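Local coordinates for protein C.Elegans p53 tumor suppressor-like transcription factor (Caenorhabditis elegans, PDB 1T4W) that activates transcription by binding the same DNA consensus sequence as p53, promoting apoptosis under genotoxic stress and helping ensure proper meiotic chromosome segregation, at residues A[4-8]-A[28-32]; A[71-76]-A[166-171]; A[14-20]-A[181-185]. All coordinates share one frame; numbering follows the deposited sequence.

Contact 1 (A[4-8]-A[28-32]); sequences MEIDV and EKYLW
Lys29 reaches across to Glu5, Ile6 and Asp7 with a side chain extended beyond CG. CB points at strand 4-8, and CG stands anti to the carbonyl carbon (chi1 -50°), which aims the straight chain at the opposite backbone; the chain also lies against Phe21 and Ile23 of strand 19-23. CD passes 3.4 Å from Ile6 O. CE lies 3.3 Å from Asp7 OD1, near both carboxylates. NZ then donates to three protein oxygens, two of them in salt bridges. Glu5 OE1, 2.8 Å from Lys29 NZ, is met almost end-on by way of a side chain bent at chi2. Asp7 OD1, also 2.8 Å from Lys29 NZ, is approached from above its carboxylate plane, 42° out of it. Ile6 O takes the third bond at 2.8 Å from Lys29 NZ, again with the nitrogen above the carbonyl plane. Water 1 accepts from Lys29 NZ at 3.1 Å and from Ile6 N, bridging that amide to the ammonium; with four acceptors for three N-H groups, at least one proton is probably shared. Further along, Val8 CG1 meets Leu31 CD1 at 4.0 Å. A methionine in place of Lys29 would probably leave the neighbouring Glu5 and Asp7 carboxylates without their shared cation, and Ile6 O without this donor. The strands approach to 8.8 Å and belong to different sheets of the p53-family beta sandwich, so the chemistry implies a salt-bridge clasp between sheets in which two carboxylates share one ammonium beside an apolar contact.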
loop_
_atom_site.group_PDB
_atom_site.type_symbol
_atom_site.label_atom_id
_atom_site.label_comp_id
_atom_site.label_asym_id
_atom_site.label_seq_id
_atom_site.Cartn_x
_atom_site.Cartn_y
_atom_site.Cartn_z
ATOM N N MET A 4 9.143 -1.260 11.554
ATOM C CA MET A 4 9.016 -0.988 10.128
ATOM C C MET A 4 7.937 0.055 9.919
ATOM O O MET A 4 6.949 0.102 10.653
ATOM C CB MET A 4 8.699 -2.252 9.319
ATOM C CG MET A 4 8.624 -1.980 7.789
ATOM S SD MET A 4 8.692 -3.469 6.729
ATOM C CE MET A 4 7.381 -4.303 7.349
ATOM N N GLU A 5 8.147 0.920 8.938
ATOM C CA GLU A 5 7.190 1.970 8.635
ATOM C C GLU A 5 7.042 2.094 7.144
ATOM O O GLU A 5 8.001 1.854 6.407
ATOM C CB GLU A 5 7.675 3.332 9.143
ATOM C CG GLU A 5 7.779 3.481 10.652
ATOM C CD GLU A 5 6.427 3.508 11.323
ATOM O OE1 GLU A 5 5.501 4.153 10.783
ATOM O OE2 GLU A 5 6.291 2.893 12.399
ATOM N N ILE A 6 5.837 2.442 6.697
ATOM C CA ILE A 6 5.627 2.686 5.287
ATOM C C ILE A 6 5.128 4.139 5.211
ATOM O O ILE A 6 4.322 4.561 6.023
ATOM C CB ILE A 6 4.626 1.687 4.647
ATOM C CG1 ILE A 6 4.397 2.089 3.191
ATOM C CG2 ILE A 6 3.322 1.609 5.461
ATOM C CD1 ILE A 6 3.677 1.062 2.334
ATOM N N ASP A 7 5.653 4.917 4.269
ATOM C CA ASP A 7 5.244 6.311 4.130
ATOM C C ASP A 7 5.357 6.737 2.679
ATOM O O ASP A 7 5.995 6.062 1.881
ATOM C CB ASP A 7 6.159 7.230 4.949
ATOM C CG ASP A 7 5.991 7.061 6.429
ATOM O OD1 ASP A 7 5.013 7.611 6.986
ATOM O OD2 ASP A 7 6.847 6.369 7.030
ATOM N N VAL A 8 4.746 7.859 2.322
ATOM C CA VAL A 8 4.927 8.331 0.952
ATOM C C VAL A 8 6.146 9.263 1.057
ATOM O O VAL A 8 6.503 9.684 2.148
ATOM C CB VAL A 8 3.713 9.139 0.433
ATOM C CG1 VAL A 8 2.449 8.258 0.435
ATOM C CG2 VAL A 8 3.531 10.394 1.286
ATOM N N GLU A 28 -2.665 7.042 12.555
ATOM C CA GLU A 28 -2.750 6.072 11.481
ATOM C C GLU A 28 -2.568 6.845 10.181
ATOM O O GLU A 28 -2.880 8.041 10.108
ATOM C CB GLU A 28 -4.099 5.378 11.551
ATOM C CG GLU A 28 -4.271 4.703 12.898
ATOM C CD GLU A 28 -5.409 3.719 12.928
ATOM O OE1 GLU A 28 -6.583 4.143 12.791
ATOM O OE2 GLU A 28 -5.118 2.513 13.091
ATOM N N LYS A 29 -2.072 6.170 9.153
ATOM C CA LYS A 29 -1.782 6.832 7.892
ATOM C C LYS A 29 -2.846 6.739 6.817
ATOM O O LYS A 29 -3.395 5.669 6.565
ATOM C CB LYS A 29 -0.455 6.310 7.378
ATOM C CG LYS A 29 0.602 6.378 8.479
ATOM C CD LYS A 29 1.940 5.935 8.003
ATOM C CE LYS A 29 2.967 6.108 9.122
ATOM N NZ LYS A 29 4.230 5.531 8.671
ATOM N N TYR A 30 -3.106 7.872 6.171
ATOM C CA TYR A 30 -4.121 7.958 5.117
ATOM C C TYR A 30 -3.560 8.526 3.828
ATOM O O TYR A 30 -2.844 9.527 3.822
ATOM C CB TYR A 30 -5.289 8.845 5.567
ATOM C CG TYR A 30 -6.075 8.295 6.737
ATOM C CD1 TYR A 30 -5.480 8.124 7.987
ATOM C CD2 TYR A 30 -7.415 7.927 6.585
ATOM C CE1 TYR A 30 -6.198 7.596 9.061
ATOM C CE2 TYR A 30 -8.142 7.402 7.648
ATOM C CZ TYR A 30 -7.529 7.241 8.880
ATOM O OH TYR A 30 -8.263 6.751 9.929
ATOM N N LEU A 31 -3.893 7.876 2.725
ATOM C CA LEU A 31 -3.455 8.336 1.415
ATOM C C LEU A 31 -4.653 8.535 0.474
ATOM O O LEU A 31 -5.574 7.717 0.449
ATOM C CB LEU A 31 -2.502 7.312 0.767
ATOM C CG LEU A 31 -2.221 7.526 -0.732
ATOM C CD1 LEU A 31 -1.270 8.707 -0.915
ATOM C CD2 LEU A 31 -1.602 6.252 -1.332
ATOM N N TRP A 32 -4.645 9.634 -0.271
ATOM C CA TRP A 32 -5.679 9.880 -1.276
ATOM C C TRP A 32 -4.852 10.137 -2.516
ATOM O O TRP A 32 -3.879 10.888 -2.454
ATOM C CB TRP A 32 -6.515 11.132 -0.970
ATOM C CG TRP A 32 -7.308 11.068 0.326
ATOM C CD1 TRP A 32 -8.622 10.719 0.480
ATOM C CD2 TRP A 32 -6.815 11.365 1.629
ATOM N NE1 TRP A 32 -8.983 10.793 1.807
ATOM C CE2 TRP A 32 -7.888 11.183 2.535
ATOM C CE3 TRP A 32 -5.563 11.764 2.123
ATOM C CZ2 TRP A 32 -7.749 11.389 3.910
ATOM C CZ3 TRP A 32 -5.425 11.969 3.491
ATOM C CH2 TRP A 32 -6.515 11.783 4.368
HETATM O O HOH W 1 3.607 2.538 8.587
#

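Contact 2 (A[71-76]-A[166-171]); sequences VEYAIR and EILHAY
Glu72 OE2 is gripped from two directions: His169 NE2 donates to it at 2.8 Å with an N-H...O angle of 159°, and water 2, which lies very close to Tyr171 OH, donates at 2.6 Å. The imidazole meets the syn lone pair of Glu72 OE2, and that oxygen lies near the ring plane, although carboxylate and ring planes stand 77° apart. Glu72 OE1 accepts from Arg76 NH1 at 2.8 Å. The same guanidinium holds Glu166 side-on, nearly coplanar with its carboxylate: Arg76 NE bonds Glu166 OE1 at 2.7 Å and Arg76 NH2 bonds Glu166 OE2 at 2.8 Å, each on a syn lone pair. Arg76 thus links two acids in a salt-bridge network at the surface of the beta sandwich, where the short helix 71-74, following strand 57-65, packs on strand 166-177 of the mixed sheet. A classic beta bulge at Ile167 and Leu168, opposite Leu159, interrupts that strand. Arg76 NH2 also stands 3.2 Å above the centre of one His169 ring face. Apolar packing continues toward Tyr171: Val71 CG2, placed anti to the backbone N, makes a CH-pi contact 4.0 Å from the ring centroid. Ile75 CD1 lies 3.8 Å from His169 CD2, while its side chain also reaches Ala156 and Phe158.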
loop_
_atom_site.group_PDB
_atom_site.type_symbol
_atom_site.label_atom_id
_atom_site.label_comp_id
_atom_site.label_asym_id
_atom_site.label_seq_id
_atom_site.Cartn_x
_atom_site.Cartn_y
_atom_site.Cartn_z
ATOM N N VAL A 71 -8.164 -5.281 10.082
ATOM C CA VAL A 71 -6.971 -5.144 9.282
ATOM C C VAL A 71 -5.935 -6.254 9.431
ATOM O O VAL A 71 -5.469 -6.777 8.426
ATOM C CB VAL A 71 -6.318 -3.747 9.510
ATOM C CG1 VAL A 71 -5.768 -3.647 10.922
ATOM C CG2 VAL A 71 -5.218 -3.507 8.474
ATOM N N GLU A 72 -5.590 -6.628 10.667
ATOM C CA GLU A 72 -4.564 -7.649 10.864
ATOM C C GLU A 72 -4.966 -8.946 10.180
ATOM O O GLU A 72 -4.128 -9.633 9.585
ATOM C CB GLU A 72 -4.262 -7.853 12.365
ATOM C CG GLU A 72 -3.536 -6.669 13.023
ATOM C CD GLU A 72 -2.066 -6.530 12.585
ATOM O OE1 GLU A 72 -1.397 -7.568 12.409
ATOM O OE2 GLU A 72 -1.572 -5.389 12.439
ATOM N N TYR A 73 -6.252 -9.278 10.209
ATOM C CA TYR A 73 -6.663 -10.487 9.513
ATOM C C TYR A 73 -6.631 -10.268 7.992
ATOM O O TYR A 73 -6.052 -11.056 7.239
ATOM C CB TYR A 73 -8.080 -10.916 9.944
ATOM C CG TYR A 73 -8.488 -12.248 9.381
ATOM C CD1 TYR A 73 -9.176 -12.339 8.170
ATOM C CD2 TYR A 73 -8.134 -13.439 10.035
ATOM C CE1 TYR A 73 -9.503 -13.591 7.617
ATOM C CE2 TYR A 73 -8.449 -14.683 9.493
ATOM C CZ TYR A 73 -9.131 -14.750 8.285
ATOM O OH TYR A 73 -9.413 -15.980 7.743
ATOM N N ALA A 74 -7.266 -9.195 7.540
ATOM C CA ALA A 74 -7.366 -8.930 6.105
ATOM C C ALA A 74 -6.043 -8.900 5.348
ATOM O O ALA A 74 -5.923 -9.486 4.267
ATOM C CB ALA A 74 -8.123 -7.614 5.869
ATOM N N ILE A 75 -5.036 -8.245 5.915
ATOM C CA ILE A 75 -3.771 -8.141 5.200
ATOM C C ILE A 75 -3.043 -9.448 5.000
ATOM O O ILE A 75 -2.152 -9.531 4.156
ATOM C CB ILE A 75 -2.839 -7.118 5.873
ATOM C CG1 ILE A 75 -2.471 -7.591 7.281
ATOM C CG2 ILE A 75 -3.520 -5.722 5.860
ATOM C CD1 ILE A 75 -1.530 -6.626 8.007
ATOM N N ARG A 76 -3.417 -10.475 5.766
ATOM C CA ARG A 76 -2.771 -11.769 5.614
ATOM C C ARG A 76 -3.721 -12.827 5.003
ATOM O O ARG A 76 -3.363 -13.985 4.846
ATOM C CB ARG A 76 -2.220 -12.231 6.970
ATOM C CG ARG A 76 -1.092 -11.334 7.535
ATOM C CD ARG A 76 -0.604 -11.824 8.911
ATOM N NE ARG A 76 0.357 -10.875 9.483
ATOM C CZ ARG A 76 0.013 -9.860 10.268
ATOM N NH1 ARG A 76 -1.262 -9.677 10.589
ATOM N NH2 ARG A 76 0.926 -8.982 10.682
ATOM N N GLU A 166 7.165 -14.055 8.136
ATOM C CA GLU A 166 6.986 -12.611 8.257
ATOM C C GLU A 166 7.670 -12.213 9.565
ATOM O O GLU A 166 7.427 -12.844 10.600
ATOM C CB GLU A 166 5.506 -12.248 8.363
ATOM C CG GLU A 166 5.273 -10.804 8.802
ATOM C CD GLU A 166 3.827 -10.524 9.229
ATOM O OE1 GLU A 166 2.901 -11.162 8.687
ATOM O OE2 GLU A 166 3.612 -9.645 10.093
ATOM N N ILE A 167 8.542 -11.205 9.529
ATOM C CA ILE A 167 9.177 -10.770 10.774
ATOM C C ILE A 167 8.738 -9.349 11.166
ATOM O O ILE A 167 8.835 -8.963 12.338
ATOM C CB ILE A 167 10.740 -10.886 10.733
ATOM C CG1 ILE A 167 11.337 -10.014 9.640
ATOM C CG2 ILE A 167 11.148 -12.344 10.490
ATOM C CD1 ILE A 167 12.878 -10.041 9.650
ATOM N N LEU A 168 8.231 -8.590 10.197
ATOM C CA LEU A 168 7.721 -7.231 10.453
ATOM C C LEU A 168 6.674 -6.916 9.410
ATOM O O LEU A 168 6.664 -7.522 8.340
ATOM C CB LEU A 168 8.822 -6.171 10.340
ATOM C CG LEU A 168 9.852 -5.975 11.463
ATOM C CD1 LEU A 168 11.016 -5.136 10.939
ATOM C CD2 LEU A 168 9.203 -5.297 12.651
ATOM N N HIS A 169 5.808 -5.959 9.717
ATOM C CA HIS A 169 4.767 -5.539 8.775
ATOM C C HIS A 169 4.431 -4.092 9.030
ATOM O O HIS A 169 4.793 -3.548 10.071
ATOM C CB HIS A 169 3.488 -6.405 8.889
ATOM C CG HIS A 169 2.661 -6.159 10.118
ATOM N ND1 HIS A 169 3.082 -6.493 11.383
ATOM C CD2 HIS A 169 1.406 -5.659 10.263
ATOM C CE1 HIS A 169 2.127 -6.214 12.257
ATOM N NE2 HIS A 169 1.099 -5.708 11.601
ATOM N N ALA A 170 3.764 -3.463 8.066
ATOM C CA ALA A 170 3.354 -2.065 8.196
ATOM C C ALA A 170 2.303 -1.822 7.135
ATOM O O ALA A 170 2.224 -2.558 6.156
ATOM C CB ALA A 170 4.545 -1.115 7.973
ATOM N N TYR A 171 1.485 -0.797 7.321
ATOM C CA TYR A 171 0.483 -0.503 6.322
ATOM C C TYR A 171 0.010 0.931 6.386
ATOM O O TYR A 171 0.255 1.638 7.371
ATOM C CB TYR A 171 -0.728 -1.450 6.473
ATOM C CG TYR A 171 -1.345 -1.462 7.864
ATOM C CD1 TYR A 171 -2.183 -0.428 8.281
ATOM C CD2 TYR A 171 -1.047 -2.477 8.773
ATOM C CE1 TYR A 171 -2.701 -0.390 9.555
ATOM C CE2 TYR A 171 -1.563 -2.456 10.074
ATOM C CZ TYR A 171 -2.390 -1.400 10.448
ATOM O OH TYR A 171 -2.901 -1.332 11.704
HETATM O O HOH W 2 -2.755 -3.235 13.392
#

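Contact 3 (A[14-20]-A[181-185]); sequences AKSSDMA and PRRDW
Pro181, at the start of helix 181-194, sets its ring against the 14-20 backbone: CG lies 3.3 Å from Ser17 O and 3.4 Å from Asp18 C. Arg182 follows and carries most of the polar grip. Its chain bends at chi2 (-70°), swinging the guanidinium back to the loop, where Arg182 NE donates to Ser16 O at 2.8 Å. That bond is fairly straight, 164° at the hydrogen, with the acceptor near the guanidinium plane; Arg182 NH2 adds a weak bond to the same oxygen. The carbonyl is presented by an ST turn, in which Ser16 OG accepts from Asp18 N. Arg182 NH1 donates to water 3, which in turn donates to Ala14 O. One face of the guanidinium is packed by Ala20 CB, 3.4 Å from Arg182 CZ. One turn on, Trp185 touches that same methyl: Ala20 CB sits over its five-membered ring, 4.1 Å from the centroid, in a CH-pi contact. Arg182 NH1 stands 3.2 Å above the indole plane, over its centre. Loop, strand 19-23 and C-terminal helix are locked together here, consistent with the loop-sheet-helix motif through which p53-family domains approach the DNA major groove.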
loop_
_atom_site.group_PDB
_atom_site.type_symbol
_atom_site.label_atom_id
_atom_site.label_comp_id
_atom_site.label_asym_id
_atom_site.label_seq_id
_atom_site.Cartn_x
_atom_site.Cartn_y
_atom_site.Cartn_z
ATOM N N ALA A 14 3.805 16.485 -0.689
ATOM C CA ALA A 14 3.463 17.740 -0.017
ATOM C C ALA A 14 2.405 18.666 -0.642
ATOM O O ALA A 14 1.397 18.966 -0.001
ATOM C CB ALA A 14 4.744 18.533 0.252
ATOM N N LYS A 15 2.621 19.128 -1.870
ATOM C CA LYS A 15 1.658 20.033 -2.509
ATOM C C LYS A 15 1.111 19.542 -3.839
ATOM O O LYS A 15 0.582 20.331 -4.621
ATOM C CB LYS A 15 2.290 21.412 -2.709
ATOM C CG LYS A 15 2.815 22.032 -1.419
ATOM C CD LYS A 15 3.157 23.494 -1.603
ATOM C CE LYS A 15 3.567 24.137 -0.285
ATOM N NZ LYS A 15 3.768 25.608 -0.440
ATOM N N SER A 16 1.223 18.242 -4.091
ATOM C CA SER A 16 0.749 17.670 -5.341
ATOM C C SER A 16 -0.772 17.745 -5.488
ATOM O O SER A 16 -1.507 17.609 -4.512
ATOM C CB SER A 16 1.176 16.199 -5.437
ATOM O OG SER A 16 0.414 15.533 -6.422
ATOM N N SER A 17 -1.238 17.958 -6.716
ATOM C CA SER A 17 -2.671 18.004 -6.987
ATOM C C SER A 17 -3.209 16.590 -7.091
ATOM O O SER A 17 -4.380 16.351 -6.827
ATOM C CB SER A 17 -2.964 18.716 -8.315
ATOM O OG SER A 17 -2.638 20.092 -8.249
ATOM N N ASP A 18 -2.333 15.662 -7.465
ATOM C CA ASP A 18 -2.691 14.262 -7.689
ATOM C C ASP A 18 -2.726 13.306 -6.520
ATOM O O ASP A 18 -3.189 12.173 -6.681
ATOM C CB ASP A 18 -1.750 13.650 -8.724
ATOM C CG ASP A 18 -1.763 14.400 -10.020
ATOM O OD1 ASP A 18 -2.694 15.212 -10.213
ATOM O OD2 ASP A 18 -0.850 14.160 -10.835
ATOM N N MET A 19 -2.199 13.729 -5.376
ATOM C CA MET A 19 -2.164 12.864 -4.194
ATOM C C MET A 19 -1.891 13.679 -2.955
ATOM O O MET A 19 -1.357 14.779 -3.035
ATOM C CB MET A 19 -1.078 11.801 -4.355
ATOM C CG MET A 19 0.280 12.400 -4.725
ATOM S SD MET A 19 1.450 11.155 -5.317
ATOM C CE MET A 19 0.724 10.781 -6.947
ATOM N N ALA A 20 -2.223 13.104 -1.805
ATOM C CA ALA A 20 -2.055 13.767 -0.523
ATOM C C ALA A 20 -2.004 12.692 0.558
ATOM O O ALA A 20 -2.644 11.642 0.443
ATOM C CB ALA A 20 -3.227 14.696 -0.272
ATOM N N PRO A 181 -8.125 14.249 -4.820
ATOM C CA PRO A 181 -7.508 13.925 -3.530
ATOM C C PRO A 181 -7.403 15.098 -2.552
ATOM O O PRO A 181 -7.546 14.888 -1.347
ATOM C CB PRO A 181 -6.138 13.326 -3.926
ATOM C CG PRO A 181 -5.919 13.786 -5.359
ATOM C CD PRO A 181 -7.307 13.772 -5.949
ATOM N N ARG A 182 -7.163 16.323 -3.038
ATOM C CA ARG A 182 -7.051 17.458 -2.104
ATOM C C ARG A 182 -8.366 17.815 -1.405
ATOM O O ARG A 182 -8.347 18.297 -0.283
ATOM C CB ARG A 182 -6.445 18.696 -2.791
ATOM C CG ARG A 182 -4.943 18.535 -3.072
ATOM C CD ARG A 182 -4.091 18.543 -1.770
ATOM N NE ARG A 182 -2.735 17.997 -1.972
ATOM C CZ ARG A 182 -1.862 17.776 -0.990
ATOM N NH1 ARG A 182 -2.182 18.060 0.260
ATOM N NH2 ARG A 182 -0.680 17.246 -1.252
ATOM N N ARG A 183 -9.502 17.578 -2.059
ATOM C CA ARG A 183 -10.791 17.839 -1.425
ATOM C C ARG A 183 -10.946 16.904 -0.217
ATOM O O ARG A 183 -11.184 17.351 0.911
ATOM C CB ARG A 183 -11.949 17.580 -2.395
ATOM C CG ARG A 183 -13.331 17.493 -1.721
ATOM C CD ARG A 183 -14.404 17.058 -2.709
ATOM N NE ARG A 183 -14.460 17.948 -3.871
ATOM C CZ ARG A 183 -15.109 17.662 -5.001
ATOM N NH1 ARG A 183 -15.120 18.523 -6.007
ATOM N NH2 ARG A 183 -15.743 16.507 -5.132
ATOM N N ASP A 184 -10.774 15.606 -0.455
ATOM C CA ASP A 184 -10.935 14.617 0.600
ATOM C C ASP A 184 -9.899 14.765 1.719
ATOM O O ASP A 184 -10.224 14.641 2.904
ATOM C CB ASP A 184 -10.908 13.211 -0.009
ATOM C CG ASP A 184 -12.101 12.960 -0.941
ATOM O OD1 ASP A 184 -13.226 13.220 -0.502
ATOM O OD2 ASP A 184 -11.922 12.509 -2.090
ATOM N N TRP A 185 -8.657 15.027 1.337
ATOM C CA TRP A 185 -7.584 15.246 2.303
ATOM C C TRP A 185 -7.927 16.449 3.193
ATOM O O TRP A 185 -7.768 16.398 4.423
ATOM C CB TRP A 185 -6.273 15.552 1.577
ATOM C CG TRP A 185 -5.201 16.201 2.451
ATOM C CD1 TRP A 185 -4.361 15.568 3.327
ATOM C CD2 TRP A 185 -4.814 17.588 2.459
ATOM N NE1 TRP A 185 -3.471 16.472 3.870
ATOM C CE2 TRP A 185 -3.728 17.715 3.356
ATOM C CE3 TRP A 185 -5.278 18.732 1.792
ATOM C CZ2 TRP A 185 -3.094 18.944 3.606
ATOM C CZ3 TRP A 185 -4.647 19.959 2.042
ATOM C CH2 TRP A 185 -3.568 20.053 2.941
HETATM O O HOH W 3 -0.094 17.507 2.378
#

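Contacts 1 and 2 have centres about 14 Å apart, as do contacts 1 and 3, whereas contacts 2 and 3 lie about 26 Å apart, on opposite sides of the chain's centre. All three reach the mixed sheet, where strand 29-33 runs between strands 19-23 and 166-177. Contact 1 therefore sits between the others: Met4 and Ile6 pack on the 166-171 backbone, and Trp32 meets Ala20 and Asp184. Along the chain contact 1 closes before contact 2 opens, its segments alternate with those of contact 3, and contact 3 spans contact 2. Together they tie both sheets and the C-terminal helix into one DNA-binding domain, away from the zinc ion.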